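Local structure of 2-oxo-1,2-dihydroquinoline 8-monooxygenase, oxygenase component (Pseudomonas putida, 1Z02) at residues 33-39 against 208-214; 61-65 against 319-323. The protein probably hydroxylates 2-oxo-1,2-dihydroquinoline at position 8, as the oxygenase component of a Rieske non-haem iron monooxygenase that carries a [2Fe-2S] cluster and a mononuclear iron. All blocks are in the same frame, centred on the assembly; numbering follows the deposited sequence.

Interaction 1 of 2, residues 33-39 against 208-214; sequences YKDAAWG and NWRIACE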
loop_
_atom_site.group_PDB
_atom_site.type_symbol
_atom_site.label_atom_id
_atom_site.label_comp_id
_atom_site.label_asym_id
_atom_site.label_seq_id
_atom_site.Cartn_x
_atom_site.Cartn_y
_atom_site.Cartn_z
ATOM N N TYR A 33 8.527 -26.004 7.202
ATOM C CA TYR A 33 7.444 -25.634 6.291
ATOM C C TYR A 33 6.816 -24.314 6.750
ATOM O O TYR A 33 6.416 -23.492 5.931
ATOM C CB TYR A 33 6.389 -26.749 6.261
ATOM C CG TYR A 33 5.267 -26.565 5.253
ATOM C CD1 TYR A 33 4.118 -25.850 5.579
ATOM C CD2 TYR A 33 5.341 -27.144 3.986
ATOM C CE1 TYR A 33 3.061 -25.724 4.667
ATOM C CE2 TYR A 33 4.291 -27.021 3.064
ATOM C CZ TYR A 33 3.154 -26.314 3.414
ATOM O OH TYR A 33 2.098 -26.223 2.533
ATOM N N LYS A 34 6.722 -24.122 8.062
ATOM C CA LYS A 34 6.169 -22.885 8.603
ATOM C C LYS A 34 7.117 -21.739 8.277
ATOM O O LYS A 34 6.702 -20.578 8.159
ATOM C CB LYS A 34 6.024 -22.972 10.119
ATOM C CG LYS A 34 5.002 -23.959 10.636
ATOM C CD LYS A 34 4.845 -23.760 12.136
ATOM C CE LYS A 34 3.747 -24.628 12.726
ATOM N NZ LYS A 34 3.456 -24.209 14.137
ATOM N N ASP A 35 8.398 -22.076 8.157
ATOM C CA ASP A 35 9.446 -21.107 7.851
ATOM C C ASP A 35 9.620 -20.842 6.360
ATOM O O ASP A 35 10.320 -19.907 5.981
ATOM C CB ASP A 35 10.784 -21.596 8.401
ATOM C CG ASP A 35 10.796 -21.698 9.911
ATOM O OD1 ASP A 35 11.712 -22.364 10.440
ATOM O OD2 ASP A 35 9.903 -21.113 10.567
ATOM N N ALA A 36 8.990 -21.657 5.516
ATOM C CA ALA A 36 9.140 -21.512 4.069
ATOM C C ALA A 36 8.157 -20.579 3.341
ATOM O O ALA A 36 7.676 -20.895 2.250
ATOM C CB ALA A 36 9.120 -22.907 3.423
ATOM N N ALA A 37 7.888 -19.413 3.916
ATOM C CA ALA A 37 6.967 -18.473 3.286
ATOM C C ALA A 37 7.399 -18.066 1.875
ATOM O O ALA A 37 6.570 -17.989 0.965
ATOM C CB ALA A 37 6.810 -17.235 4.169
ATOM N N TRP A 38 8.694 -17.810 1.689
ATOM C CA TRP A 38 9.214 -17.403 0.383
ATOM C C TRP A 38 9.416 -18.565 -0.577
ATOM O O TRP A 38 9.786 -18.368 -1.734
ATOM C CB TRP A 38 10.526 -16.636 0.552
ATOM C CG TRP A 38 10.323 -15.264 1.101
ATOM C CD1 TRP A 38 10.145 -14.914 2.409
ATOM C CD2 TRP A 38 10.236 -14.053 0.346
ATOM N NE1 TRP A 38 9.957 -13.559 2.516
ATOM C CE2 TRP A 38 10.009 -13.004 1.264
ATOM C CE3 TRP A 38 10.331 -13.750 -1.017
ATOM C CZ2 TRP A 38 9.874 -11.673 0.860
ATOM C CZ3 TRP A 38 10.194 -12.425 -1.419
ATOM C CH2 TRP A 38 9.971 -11.404 -0.482
ATOM N N GLY A 39 9.168 -19.777 -0.088
ATOM C CA GLY A 39 9.304 -20.963 -0.918
ATOM C C GLY A 39 10.549 -21.805 -0.684
ATOM O O GLY A 39 11.487 -21.391 0.006
ATOM N N ASN A 208 -0.098 -16.359 -0.090
ATOM C CA ASN A 208 1.058 -17.248 0.014
ATOM C C ASN A 208 0.856 -18.576 -0.717
ATOM O O ASN A 208 -0.254 -19.113 -0.739
ATOM C CB ASN A 208 1.360 -17.521 1.486
ATOM C CG ASN A 208 2.591 -18.374 1.669
ATOM O OD1 ASN A 208 3.717 -17.898 1.513
ATOM N ND2 ASN A 208 2.383 -19.647 1.991
ATOM N N TRP A 209 1.939 -19.105 -1.290
ATOM C CA TRP A 209 1.898 -20.354 -2.046
ATOM C C TRP A 209 1.450 -21.621 -1.310
ATOM O O TRP A 209 0.765 -22.459 -1.897
ATOM C CB TRP A 209 3.261 -20.629 -2.698
ATOM C CG TRP A 209 4.324 -21.098 -1.743
ATOM C CD1 TRP A 209 5.100 -20.325 -0.932
ATOM C CD2 TRP A 209 4.699 -22.459 -1.485
ATOM N NE1 TRP A 209 5.939 -21.120 -0.182
ATOM C CE2 TRP A 209 5.713 -22.432 -0.500
ATOM C CE3 TRP A 209 4.273 -23.697 -1.988
ATOM C CZ2 TRP A 209 6.315 -23.603 -0.009
ATOM C CZ3 TRP A 209 4.871 -24.858 -1.496
ATOM C CH2 TRP A 209 5.881 -24.800 -0.514
ATOM N N ARG A 210 1.847 -21.771 -0.049
ATOM C CA ARG A 210 1.493 -22.954 0.728
ATOM C C ARG A 210 -0.013 -23.118 0.869
ATOM O O ARG A 210 -0.540 -24.220 0.756
ATOM C CB ARG A 210 2.135 -22.876 2.120
ATOM C CG ARG A 210 3.650 -22.832 2.118
ATOM C CD ARG A 210 4.219 -22.438 3.482
ATOM N NE ARG A 210 3.908 -21.053 3.836
ATOM C CZ ARG A 210 4.327 -20.450 4.944
ATOM N NH1 ARG A 210 3.989 -19.189 5.173
ATOM N NH2 ARG A 210 5.087 -21.105 5.814
ATOM N N ILE A 211 -0.706 -22.013 1.114
ATOM C CA ILE A 211 -2.154 -22.046 1.281
ATOM C C ILE A 211 -2.833 -22.477 -0.017
ATOM O O ILE A 211 -3.849 -23.158 -0.000
ATOM C CB ILE A 211 -2.685 -20.663 1.695
ATOM C CG1 ILE A 211 -2.056 -20.251 3.029
ATOM C CG2 ILE A 211 -4.196 -20.681 1.804
ATOM C CD1 ILE A 211 -2.203 -21.289 4.170
ATOM N N ALA A 212 -2.270 -22.060 -1.144
ATOM C CA ALA A 212 -2.810 -22.417 -2.443
ATOM C C ALA A 212 -2.527 -23.893 -2.746
ATOM O O ALA A 212 -3.401 -24.614 -3.211
ATOM C CB ALA A 212 -2.185 -21.533 -3.522
ATOM N N CYS A 213 -1.297 -24.328 -2.488
ATOM C CA CYS A 213 -0.884 -25.711 -2.740
ATOM C C CYS A 213 -1.742 -26.727 -1.982
ATOM O O CYS A 213 -2.187 -27.722 -2.558
ATOM C CB CYS A 213 0.592 -25.907 -2.353
ATOM S SG CYS A 213 1.222 -27.618 -2.555
ATOM N N GLU A 214 -1.973 -26.478 -0.696
ATOM C CA GLU A 214 -2.765 -27.400 0.111
ATOM C C GLU A 214 -4.196 -27.539 -0.382
ATOM O O GLU A 214 -4.795 -28.610 -0.279
ATOM C CB GLU A 214 -2.719 -26.988 1.588
ATOM C CG GLU A 214 -1.303 -27.118 2.152
ATOM C CD GLU A 214 -1.171 -26.802 3.625
ATOM O OE1 GLU A 214 -0.007 -26.732 4.096
ATOM O OE2 GLU A 214 -2.206 -26.634 4.314
HETATM O O HOH W 1 4.841 -17.985 7.405
#
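Tyr33, on helix 31-34, reaches segment 208-214 at both ends of the residue. Its carbonyl O accepts a hydrogen bond from Arg210 NH2 at 2.7 Å, while its ring lies against the aliphatic part of the same arginine: Arg210 CD sits 4.1 Å from the ring centroid of Tyr33, a CH-pi contact over the face. Beyond the ring, Tyr33 OH makes a weak hydrogen bond to Glu214 OE1 at 2.7 Å. That carboxylate is also held by salt bridges to Arg398 and, through OE2, to Arg87 of the second subunit, a residue of that subunit's [2Fe-2S] pocket. Lys34 adds a second carbonyl, its O lying 2.9 Å from Arg210 NH2 in a weak hydrogen bond, and a water accepts from Arg210 NH1 at 2.7 Å and donates to Lys34 O at 3.3 Å. The guanidinium thus gathers two successive carbonyls, of Tyr33 and Lys34, joining the N-terminal segment to helix 209-216 of the catalytic domain, close to the trimer interface. Ala36 opens a type I beta turn that ends at Gly39, and its O receives both the closing bond from Gly39 N (3.0 Å) and one from Trp209 NE1 (3.0 Å), so the indole clasps the turn at the edge of its ring. Ala36 C and Ala37 CA lie over one face of the guanidinium, and Ala37 CB is 3.6 Å from Arg210 NH1. At Gly39, CA comes within 3.4 Å of Trp209 NE1; with phi/psi of 104/168°, a CB here would jam against the preceding carbonyl O of Trp38.

Interaction 2 of 2, residues 61-65 against 319-323; sequences IQICG and VPITD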
loop_
_atom_site.group_PDB
_atom_site.type_symbol
_atom_site.label_atom_id
_atom_site.label_comp_id
_atom_site.label_asym_id
_atom_site.label_seq_id
_atom_site.Cartn_x
_atom_site.Cartn_y
_atom_site.Cartn_z
ATOM N N ILE A 61 10.957 -12.720 -15.005
ATOM C CA ILE A 61 9.982 -13.283 -14.069
ATOM C C ILE A 61 10.586 -13.242 -12.666
ATOM O O ILE A 61 11.685 -12.711 -12.461
ATOM C CB ILE A 61 9.644 -14.764 -14.408
ATOM C CG1 ILE A 61 10.911 -15.619 -14.344
ATOM C CG2 ILE A 61 9.027 -14.852 -15.782
ATOM C CD1 ILE A 61 10.685 -17.076 -14.718
ATOM N N GLN A 62 9.866 -13.791 -11.697
ATOM C CA GLN A 62 10.361 -13.841 -10.325
ATOM C C GLN A 62 9.817 -15.097 -9.654
ATOM O O GLN A 62 8.606 -15.329 -9.641
ATOM C CB GLN A 62 9.935 -12.592 -9.525
ATOM C CG GLN A 62 10.698 -12.453 -8.207
ATOM C CD GLN A 62 10.338 -11.215 -7.405
ATOM O OE1 GLN A 62 11.067 -10.835 -6.495
ATOM N NE2 GLN A 62 9.211 -10.594 -7.720
ATOM N N ILE A 63 10.727 -15.906 -9.110
ATOM C CA ILE A 63 10.378 -17.152 -8.437
ATOM C C ILE A 63 11.172 -17.274 -7.137
ATOM O O ILE A 63 12.386 -17.064 -7.122
ATOM C CB ILE A 63 10.681 -18.382 -9.335
ATOM C CG1 ILE A 63 9.818 -18.327 -10.603
ATOM C CG2 ILE A 63 10.397 -19.670 -8.554
ATOM C CD1 ILE A 63 10.173 -19.394 -11.628
ATOM N N CYS A 64 10.489 -17.620 -6.050
ATOM C CA CYS A 64 11.123 -17.718 -4.736
ATOM C C CYS A 64 11.850 -16.425 -4.382
ATOM O O CYS A 64 12.895 -16.452 -3.732
ATOM C CB CYS A 64 12.102 -18.891 -4.673
ATOM S SG CYS A 64 11.285 -20.527 -4.626
ATOM N N GLY A 65 11.287 -15.301 -4.820
ATOM C CA GLY A 65 11.884 -14.005 -4.549
ATOM C C GLY A 65 13.078 -13.665 -5.440
ATOM O O GLY A 65 13.591 -12.546 -5.401
ATOM N N VAL A 319 3.824 -21.769 -7.764
ATOM C CA VAL A 319 5.155 -21.185 -7.708
ATOM C C VAL A 319 5.243 -19.896 -6.913
ATOM O O VAL A 319 4.618 -18.896 -7.255
ATOM C CB VAL A 319 5.699 -20.932 -9.124
ATOM C CG1 VAL A 319 7.169 -20.508 -9.041
ATOM C CG2 VAL A 319 5.527 -22.208 -9.987
ATOM N N PRO A 320 6.028 -19.905 -5.832
ATOM C CA PRO A 320 6.148 -18.683 -5.035
ATOM C C PRO A 320 6.830 -17.575 -5.816
ATOM O O PRO A 320 7.807 -17.817 -6.537
ATOM C CB PRO A 320 6.948 -19.135 -3.810
ATOM C CG PRO A 320 7.711 -20.310 -4.287
ATOM C CD PRO A 320 6.779 -21.020 -5.230
ATOM N N ILE A 321 6.281 -16.366 -5.708
ATOM C CA ILE A 321 6.837 -15.202 -6.384
ATOM C C ILE A 321 7.521 -14.390 -5.288
ATOM O O ILE A 321 8.717 -14.091 -5.367
ATOM C CB ILE A 321 5.733 -14.369 -7.054
ATOM C CG1 ILE A 321 5.081 -15.189 -8.168
ATOM C CG2 ILE A 321 6.326 -13.077 -7.614
ATOM C CD1 ILE A 321 3.891 -14.532 -8.800
ATOM N N THR A 322 6.732 -14.030 -4.277
ATOM C CA THR A 322 7.227 -13.329 -3.100
ATOM C C THR A 322 6.626 -14.179 -1.987
ATOM O O THR A 322 6.198 -15.312 -2.235
ATOM C CB THR A 322 6.716 -11.862 -2.984
ATOM O OG1 THR A 322 5.286 -11.847 -2.907
ATOM C CG2 THR A 322 7.189 -11.033 -4.168
ATOM N N ASP A 323 6.592 -13.673 -0.766
ATOM C CA ASP A 323 6.015 -14.457 0.311
ATOM C C ASP A 323 4.500 -14.299 0.394
ATOM O O ASP A 323 3.861 -14.939 1.222
ATOM C CB ASP A 323 6.665 -14.085 1.642
ATOM C CG ASP A 323 6.435 -12.636 2.019
ATOM O OD1 ASP A 323 6.259 -11.790 1.121
ATOM O OD2 ASP A 323 6.445 -12.347 3.226
#
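Two backbone hydrogen bonds join the turn that follows strand 58-63 to residues 320-321. Cys64 N donates to Pro320 O at 2.7 Å with a nearly straight N-H...O angle of 166°, and Gly65 N donates to Ile321 O at 2.9 Å with a more bent angle of 131°. Consecutive amides therefore meet consecutive carbonyls. In a regular beta strand, neighbouring NH groups point to opposite sides; here the left-handed backbone conformation of Cys64 (phi/psi 54/34°) brings its own amide and that of Gly65 to the same side. Ile63 CA also approaches Pro320 O, at 3.3 Å, in a CA-H...O contact. Gln62 O, by contrast, is buried against Ile321 CA (3.7 Å) without a hydrogen-bond partner.

Apolar packing flanks this polar centre. Ile63 CG2 meets Val319 CG1 at 3.4 Å, and Cys64 SG rests 3.6 Å from Pro320 CG on the proline ring; Tyr45 of strand 43-49 touches both Cys64 and Val319. Gln62 lays its side chain along Ile321 and Thr322. Tyr437, from the C-terminal part of the chain, covers Ile63 and Ile321.

The contact joins two domains: the turn between strands 58-63 and 66-73 belongs to the Rieske domain, whereas strand 313-320 belongs to the antiparallel sheet of the catalytic domain. Because both hydrogen bonds run from main chain to main chain, the side chains contribute packing alone; no charged pair spans the two segments, and the polar part of the join is carried by the main chain.

Interactions 1 and 2 have centres about 11 Å apart and touch directly through Trp38 and the 319-323 segment. The Trp38 ring lies along it, with CZ3 3.5 Å from Thr322 CA and NE1 3.4 Å from Asp323 CB, and Trp38 O is 3.6 Å from Pro320 CB. Trp209 of interaction 1 also packs on Pro320, whose carbonyl binds the Rieske domain in interaction 2. The two contacts thus form a continuous junction of N-terminal segment, catalytic domain and Rieske domain. The mononuclear iron, bound by His221, His225 and Asp365, is about 11 Å from the Glu214 side chain, which also meets Arg87 of the second subunit's [2Fe-2S] pocket; interaction 2 lies away from both metal sites.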